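Local atomic coordinates of Serine/threonine-protein kinase Tel1 (Chaetomium thermophilum, PDB entry 6SKY), a protein that phosphorylates proteins on serine or threonine using ATP and probably acts as a DNA damage sensor that activates checkpoint signalling. Residues H2754-I2766 and V2775-G2787. Numbering follows the deposited sequence.
With AGS (phosphothiophosphoric acid-adenylate ester), chain C.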
loop_
_atom_site.group_PDB
_atom_site.type_symbol
_atom_site.label_atom_id
_atom_site.label_comp_id
_atom_site.label_asym_id
_atom_site.label_seq_id
_atom_site.Cartn_x
_atom_site.Cartn_y
_atom_site.Cartn_z
ATOM N N HIS A 2754 -7.803 -18.585 17.996
ATOM C CA HIS A 2754 -7.774 -19.133 16.648
ATOM C C HIS A 2754 -6.342 -19.405 16.207
ATOM O O HIS A 2754 -6.036 -20.483 15.694
ATOM C CB HIS A 2754 -8.464 -18.184 15.675
ATOM C CG HIS A 2754 -8.127 -18.442 14.242
ATOM N ND1 HIS A 2754 -8.513 -19.586 13.583
ATOM C CD2 HIS A 2754 -7.428 -17.708 13.346
ATOM C CE1 HIS A 2754 -8.071 -19.544 12.341
ATOM N NE2 HIS A 2754 -7.408 -18.415 12.172
ATOM N N VAL A 2755 -5.446 -18.440 16.412
ATOM C CA VAL A 2755 -4.073 -18.598 15.941
ATOM C C VAL A 2755 -3.375 -19.771 16.616
ATOM O O VAL A 2755 -2.525 -20.424 16.005
ATOM C CB VAL A 2755 -3.302 -17.282 16.140
ATOM C CG1 VAL A 2755 -1.820 -17.512 16.105
ATOM C CG2 VAL A 2755 -3.685 -16.300 15.074
ATOM N N LEU A 2756 -3.723 -20.081 17.862
ATOM C CA LEU A 2756 -3.082 -21.167 18.592
ATOM C C LEU A 2756 -3.969 -22.390 18.746
ATOM O O LEU A 2756 -3.669 -23.251 19.567
ATOM C CB LEU A 2756 -2.627 -20.695 19.970
ATOM C CG LEU A 2756 -1.596 -19.574 20.012
ATOM C CD1 LEU A 2756 -1.294 -19.198 21.432
ATOM C CD2 LEU A 2756 -0.334 -19.981 19.306
ATOM N N GLY A 2757 -5.051 -22.489 17.989
ATOM C CA GLY A 2757 -5.849 -23.693 17.991
ATOM C C GLY A 2757 -6.578 -23.987 19.274
ATOM O O GLY A 2757 -6.973 -25.129 19.494
ATOM N N LEU A 2758 -6.792 -22.985 20.115
ATOM C CA LEU A 2758 -7.363 -23.205 21.435
ATOM C C LEU A 2758 -8.754 -23.813 21.346
ATOM O O LEU A 2758 -9.623 -23.308 20.637
ATOM C CB LEU A 2758 -7.409 -21.886 22.191
ATOM C CG LEU A 2758 -8.039 -21.863 23.574
ATOM C CD1 LEU A 2758 -7.230 -22.707 24.516
ATOM C CD2 LEU A 2758 -8.130 -20.446 24.070
ATOM N N GLY A 2759 -8.963 -24.900 22.075
ATOM C CA GLY A 2759 -10.240 -25.575 22.082
ATOM C C GLY A 2759 -10.741 -25.811 23.484
ATOM O O GLY A 2759 -10.139 -25.318 24.436
ATOM N N ASP A 2760 -11.838 -26.555 23.623
ATOM C CA ASP A 2760 -12.469 -26.824 24.916
ATOM C C ASP A 2760 -13.077 -25.556 25.510
ATOM O O ASP A 2760 -13.026 -25.331 26.715
ATOM C CB ASP A 2760 -11.478 -27.468 25.887
ATOM C CG ASP A 2760 -12.147 -28.095 27.078
ATOM O OD1 ASP A 2760 -13.185 -28.762 26.904
ATOM O OD2 ASP A 2760 -11.617 -27.941 28.193
ATOM N N ARG A 2761 -13.671 -24.730 24.658
ATOM C CA ARG A 2761 -14.183 -23.422 25.054
ATOM C C ARG A 2761 -15.668 -23.496 25.391
ATOM O O ARG A 2761 -16.484 -22.807 24.808
ATOM C CB ARG A 2761 -13.936 -22.404 23.947
ATOM C CG ARG A 2761 -12.490 -22.096 23.655
ATOM C CD ARG A 2761 -11.834 -21.437 24.820
ATOM N NE ARG A 2761 -11.083 -22.384 25.622
ATOM C CZ ARG A 2761 -10.844 -22.239 26.913
ATOM N NH1 ARG A 2761 -10.152 -23.145 27.562
ATOM N NH2 ARG A 2761 -11.310 -21.193 27.556
ATOM N N HIS A 2762 -16.017 -24.340 26.352
ATOM C CA HIS A 2762 -17.400 -24.421 26.781
ATOM C C HIS A 2762 -17.647 -23.421 27.905
ATOM O O HIS A 2762 -16.785 -22.625 28.260
ATOM C CB HIS A 2762 -17.763 -25.845 27.186
ATOM C CG HIS A 2762 -16.865 -26.435 28.223
ATOM N ND1 HIS A 2762 -17.146 -26.384 29.568
ATOM C CD2 HIS A 2762 -15.701 -27.110 28.111
ATOM C CE1 HIS A 2762 -16.186 -26.987 30.241
ATOM N NE2 HIS A 2762 -15.296 -27.436 29.380
ATOM N N GLY A 2763 -18.844 -23.449 28.466
ATOM C CA GLY A 2763 -19.237 -22.400 29.381
ATOM C C GLY A 2763 -18.618 -22.452 30.751
ATOM O O GLY A 2763 -18.774 -21.499 31.510
ATOM N N HIS A 2764 -17.937 -23.531 31.101
ATOM C CA HIS A 2764 -17.304 -23.644 32.404
ATOM C C HIS A 2764 -15.851 -23.230 32.386
ATOM O O HIS A 2764 -15.220 -23.205 33.442
ATOM C CB HIS A 2764 -17.419 -25.069 32.923
ATOM C CG HIS A 2764 -18.761 -25.392 33.490
ATOM N ND1 HIS A 2764 -19.402 -26.586 33.248
ATOM C CD2 HIS A 2764 -19.584 -24.678 34.293
ATOM C CE1 HIS A 2764 -20.564 -26.592 33.874
ATOM N NE2 HIS A 2764 -20.697 -25.446 34.517
ATOM N N ASN A 2765 -15.310 -22.914 31.217
ATOM C CA ASN A 2765 -13.949 -22.437 31.066
ATOM C C ASN A 2765 -13.879 -20.946 30.830
ATOM O O ASN A 2765 -12.788 -20.416 30.640
ATOM C CB ASN A 2765 -13.267 -23.154 29.908
ATOM C CG ASN A 2765 -12.846 -24.545 30.255
ATOM O OD1 ASN A 2765 -12.602 -24.857 31.407
ATOM N ND2 ASN A 2765 -12.751 -25.395 29.256
ATOM N N ILE A 2766 -15.013 -20.261 30.832
ATOM C CA ILE A 2766 -15.096 -18.838 30.551
ATOM C C ILE A 2766 -15.745 -18.177 31.752
ATOM O O ILE A 2766 -16.851 -18.553 32.145
ATOM C CB ILE A 2766 -15.895 -18.565 29.269
ATOM C CG1 ILE A 2766 -15.318 -19.364 28.109
ATOM C CG2 ILE A 2766 -15.911 -17.098 28.944
ATOM C CD1 ILE A 2766 -16.153 -19.349 26.887
ATOM N N VAL A 2775 -13.837 -10.865 30.161
ATOM C CA VAL A 2775 -13.904 -12.316 30.242
ATOM C C VAL A 2775 -12.523 -12.865 30.543
ATOM O O VAL A 2775 -11.502 -12.296 30.154
ATOM C CB VAL A 2775 -14.469 -12.929 28.946
ATOM C CG1 VAL A 2775 -15.734 -12.248 28.574
ATOM C CG2 VAL A 2775 -13.483 -12.805 27.828
ATOM N N VAL A 2776 -12.492 -13.977 31.262
ATOM C CA VAL A 2776 -11.266 -14.687 31.590
ATOM C C VAL A 2776 -11.410 -16.102 31.070
ATOM O O VAL A 2776 -12.420 -16.758 31.323
ATOM C CB VAL A 2776 -10.988 -14.684 33.104
ATOM C CG1 VAL A 2776 -9.563 -15.092 33.390
ATOM C CG2 VAL A 2776 -11.282 -13.330 33.698
ATOM N N HIS A 2777 -10.419 -16.566 30.330
ATOM C CA HIS A 2777 -10.398 -17.929 29.833
ATOM C C HIS A 2777 -9.404 -18.736 30.647
ATOM O O HIS A 2777 -8.254 -18.328 30.819
ATOM C CB HIS A 2777 -10.049 -17.960 28.351
ATOM C CG HIS A 2777 -11.197 -17.604 27.462
ATOM N ND1 HIS A 2777 -11.757 -18.494 26.578
ATOM C CD2 HIS A 2777 -11.902 -16.459 27.337
ATOM C CE1 HIS A 2777 -12.753 -17.913 25.943
ATOM N NE2 HIS A 2777 -12.861 -16.677 26.384
ATOM N N ILE A 2778 -9.866 -19.860 31.176
ATOM C CA ILE A 2778 -9.068 -20.741 32.004
ATOM C C ILE A 2778 -9.017 -22.092 31.310
ATOM O O ILE A 2778 -9.672 -22.308 30.298
ATOM C CB ILE A 2778 -9.639 -20.862 33.425
ATOM C CG1 ILE A 2778 -11.036 -21.449 33.384
ATOM C CG2 ILE A 2778 -9.721 -19.515 34.067
ATOM C CD1 ILE A 2778 -11.684 -21.509 34.689
ATOM N N ASP A 2779 -8.208 -23.000 31.852
ATOM C CA ASP A 2779 -8.168 -24.386 31.390
ATOM C C ASP A 2779 -7.733 -24.451 29.923
ATOM O O ASP A 2779 -8.430 -24.966 29.055
ATOM C CB ASP A 2779 -9.538 -25.035 31.619
ATOM C CG ASP A 2779 -9.530 -26.549 31.504
ATOM O OD1 ASP A 2779 -8.993 -27.097 30.519
ATOM O OD2 ASP A 2779 -10.111 -27.197 32.400
ATOM N N LEU A 2780 -6.541 -23.920 29.663
ATOM C CA LEU A 2780 -6.067 -23.665 28.310
ATOM C C LEU A 2780 -5.205 -24.794 27.762
ATOM O O LEU A 2780 -4.312 -24.548 26.955
ATOM C CB LEU A 2780 -5.290 -22.351 28.266
ATOM C CG LEU A 2780 -6.009 -21.058 28.628
ATOM C CD1 LEU A 2780 -5.034 -19.929 28.616
ATOM C CD2 LEU A 2780 -7.116 -20.779 27.664
ATOM N N GLY A 2781 -5.463 -26.029 28.163
ATOM C CA GLY A 2781 -4.561 -27.112 27.835
ATOM C C GLY A 2781 -4.787 -27.801 26.508
ATOM O O GLY A 2781 -3.869 -28.425 25.976
ATOM N N VAL A 2782 -6.000 -27.717 25.968
ATOM C CA VAL A 2782 -6.324 -28.319 24.674
ATOM C C VAL A 2782 -6.071 -27.242 23.626
ATOM O O VAL A 2782 -6.931 -26.426 23.328
ATOM C CB VAL A 2782 -7.756 -28.842 24.633
ATOM C CG1 VAL A 2782 -8.082 -29.377 23.278
ATOM C CG2 VAL A 2782 -7.949 -29.907 25.668
ATOM N N ALA A 2783 -4.870 -27.230 23.071
ATOM C CA ALA A 2783 -4.483 -26.235 22.091
ATOM C C ALA A 2783 -3.986 -26.939 20.844
ATOM O O ALA A 2783 -4.018 -28.162 20.749
ATOM C CB ALA A 2783 -3.416 -25.294 22.650
ATOM N N PHE A 2784 -3.529 -26.150 19.877
ATOM C CA PHE A 2784 -2.942 -26.661 18.641
ATOM C C PHE A 2784 -3.846 -27.683 17.967
ATOM O O PHE A 2784 -3.400 -28.725 17.492
ATOM C CB PHE A 2784 -1.557 -27.234 18.899
ATOM C CG PHE A 2784 -0.614 -26.241 19.466
ATOM C CD1 PHE A 2784 -0.217 -25.159 18.726
ATOM C CD2 PHE A 2784 -0.147 -26.369 20.750
ATOM C CE1 PHE A 2784 0.637 -24.235 19.247
ATOM C CE2 PHE A 2784 0.705 -25.447 21.273
ATOM C CZ PHE A 2784 1.098 -24.377 20.524
ATOM N N GLU A 2785 -5.135 -27.373 17.935
ATOM C CA GLU A 2785 -6.155 -28.123 17.212
ATOM C C GLU A 2785 -6.355 -29.530 17.750
ATOM O O GLU A 2785 -6.897 -30.382 17.051
ATOM C CB GLU A 2785 -5.845 -28.181 15.719
ATOM C CG GLU A 2785 -5.385 -26.881 15.117
ATOM C CD GLU A 2785 -6.522 -26.018 14.660
ATOM O OE1 GLU A 2785 -7.602 -26.086 15.273
ATOM O OE2 GLU A 2785 -6.344 -25.273 13.675
ATOM N N MET A 2786 -5.946 -29.802 18.988
ATOM C CA MET A 2786 -6.204 -31.104 19.588
ATOM C C MET A 2786 -7.684 -31.400 19.736
ATOM O O MET A 2786 -8.039 -32.537 20.048
ATOM C CB MET A 2786 -5.567 -31.204 20.970
ATOM C CG MET A 2786 -4.068 -31.188 21.008
ATOM S SD MET A 2786 -3.481 -31.106 22.709
ATOM C CE MET A 2786 -1.945 -30.221 22.493
ATOM N N GLY A 2787 -8.548 -30.413 19.535
ATOM C CA GLY A 2787 -9.957 -30.554 19.814
ATOM C C GLY A 2787 -10.777 -31.072 18.659
ATOM O O GLY A 2787 -11.900 -31.534 18.862
HETATM P PG AGS C . -15.996 -30.369 34.168
HETATM S S1G AGS C . -17.047 -29.594 32.721
HETATM O O2G AGS C . -14.481 -30.261 33.851
HETATM O O3G AGS C . -16.376 -31.863 34.347
HETATM P PB AGS C . -15.658 -28.208 35.742
HETATM O O1B AGS C . -15.422 -27.525 34.457
HETATM O O2B AGS C . -16.638 -27.510 36.682
HETATM O O3B AGS C . -16.268 -29.633 35.506
HETATM P PA AGS C . -14.110 -27.732 37.951
HETATM O O1A AGS C . -14.390 -28.739 38.980
HETATM O O2A AGS C . -12.702 -27.143 38.000
HETATM O O3A AGS C . -14.287 -28.331 36.505
HETATM O "O5'" AGS C . -15.192 -26.609 38.103
HETATM C "C5'" AGS C . -15.213 -25.835 39.309
HETATM C "C4'" AGS C . -16.082 -24.622 39.118
HETATM O "O4'" AGS C . -15.317 -23.440 39.414
HETATM C "C3'" AGS C . -16.624 -24.416 37.710
HETATM O "O3'" AGS C . -17.888 -23.767 37.739
HETATM C "C2'" AGS C . -15.552 -23.549 37.056
HETATM O "O2'" AGS C . -16.116 -22.696 36.072
HETATM C "C1'" AGS C . -15.034 -22.719 38.230
HETATM N N9 AGS C . -13.600 -22.479 38.178
HETATM C C8 AGS C . -12.634 -23.349 37.758
HETATM N N7 AGS C . -11.419 -22.869 37.822
HETATM C C5 AGS C . -11.599 -21.592 38.324
HETATM C C6 AGS C . -10.696 -20.558 38.624
HETATM N N6 AGS C . -9.376 -20.654 38.459
HETATM N N1 AGS C . -11.202 -19.408 39.108
HETATM C C2 AGS C . -12.521 -19.305 39.276
HETATM N N3 AGS C . -13.469 -20.210 39.028
HETATM C C4 AGS C . -12.937 -21.338 38.548
#
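Ile2766 and His2777 face each other as an antiparallel non-hydrogen-bonded pair, and backbone bonds join the two segments at both ends: Ile2778 N to Asn2765 O at 3.0 Å beside the nucleotide, and, at the far end, Gly2759 N to Val2782 O at 2.8 Å together with Phe2784 N to Leu2756 O and Glu2785 N to Gly2757 O. Between them lies Arg2761, its chain bent at chi2 and chi3 so that the guanidinium reaches the end of strand 2775-2777 and the residue after it. NH1 gives a nearly straight bond to Ile2778 O (2.9 Å, 164°), which lies in the guanidinium plane. NH2 turns to His2777 ND1 at 2.9 Å, a more bent bond, with the two planes 33° apart. Leu2780 CD2 sits over one guanidinium face, toward its rim, and also meets both methyls of Leu2758. One face of the His2777 ring carries Ile2766 CG1 in a CH-pi contact, 4.0 Å from the ring centroid.

Nearer the metal, Asn2765 ND2 is held twice by Asp2760: in the amide plane by the backbone O, and by OD2, which it meets from above the carboxylate. These bonds fix the amide's rotation and turn OD1 to the Asp2779 side, where it is probably the atom offered to the magnesium ion. The carboxylates of Asp2760 and Asp2779 come close, with 3.6 Å between Asp2760 OD2 and Asp2779 OD1; Arg2856 makes a salt bridge to Asp2779 OD1, and the magnesium ion lies about 3 Å from the Asp2779 side chain. Ile2778 CD1 packs against the adenine of the ATP analogue, whose O2' hydrogen-bonds to His2764 O.

With Asn2765 and Asp2779 at the magnesium site, this is the active centre of a PI3K-related kinase: the Gly-Asp-Arg-His catalytic loop, starting at Gly2759, set against the Asp-Leu-Gly start of the activation loop at Asp2779.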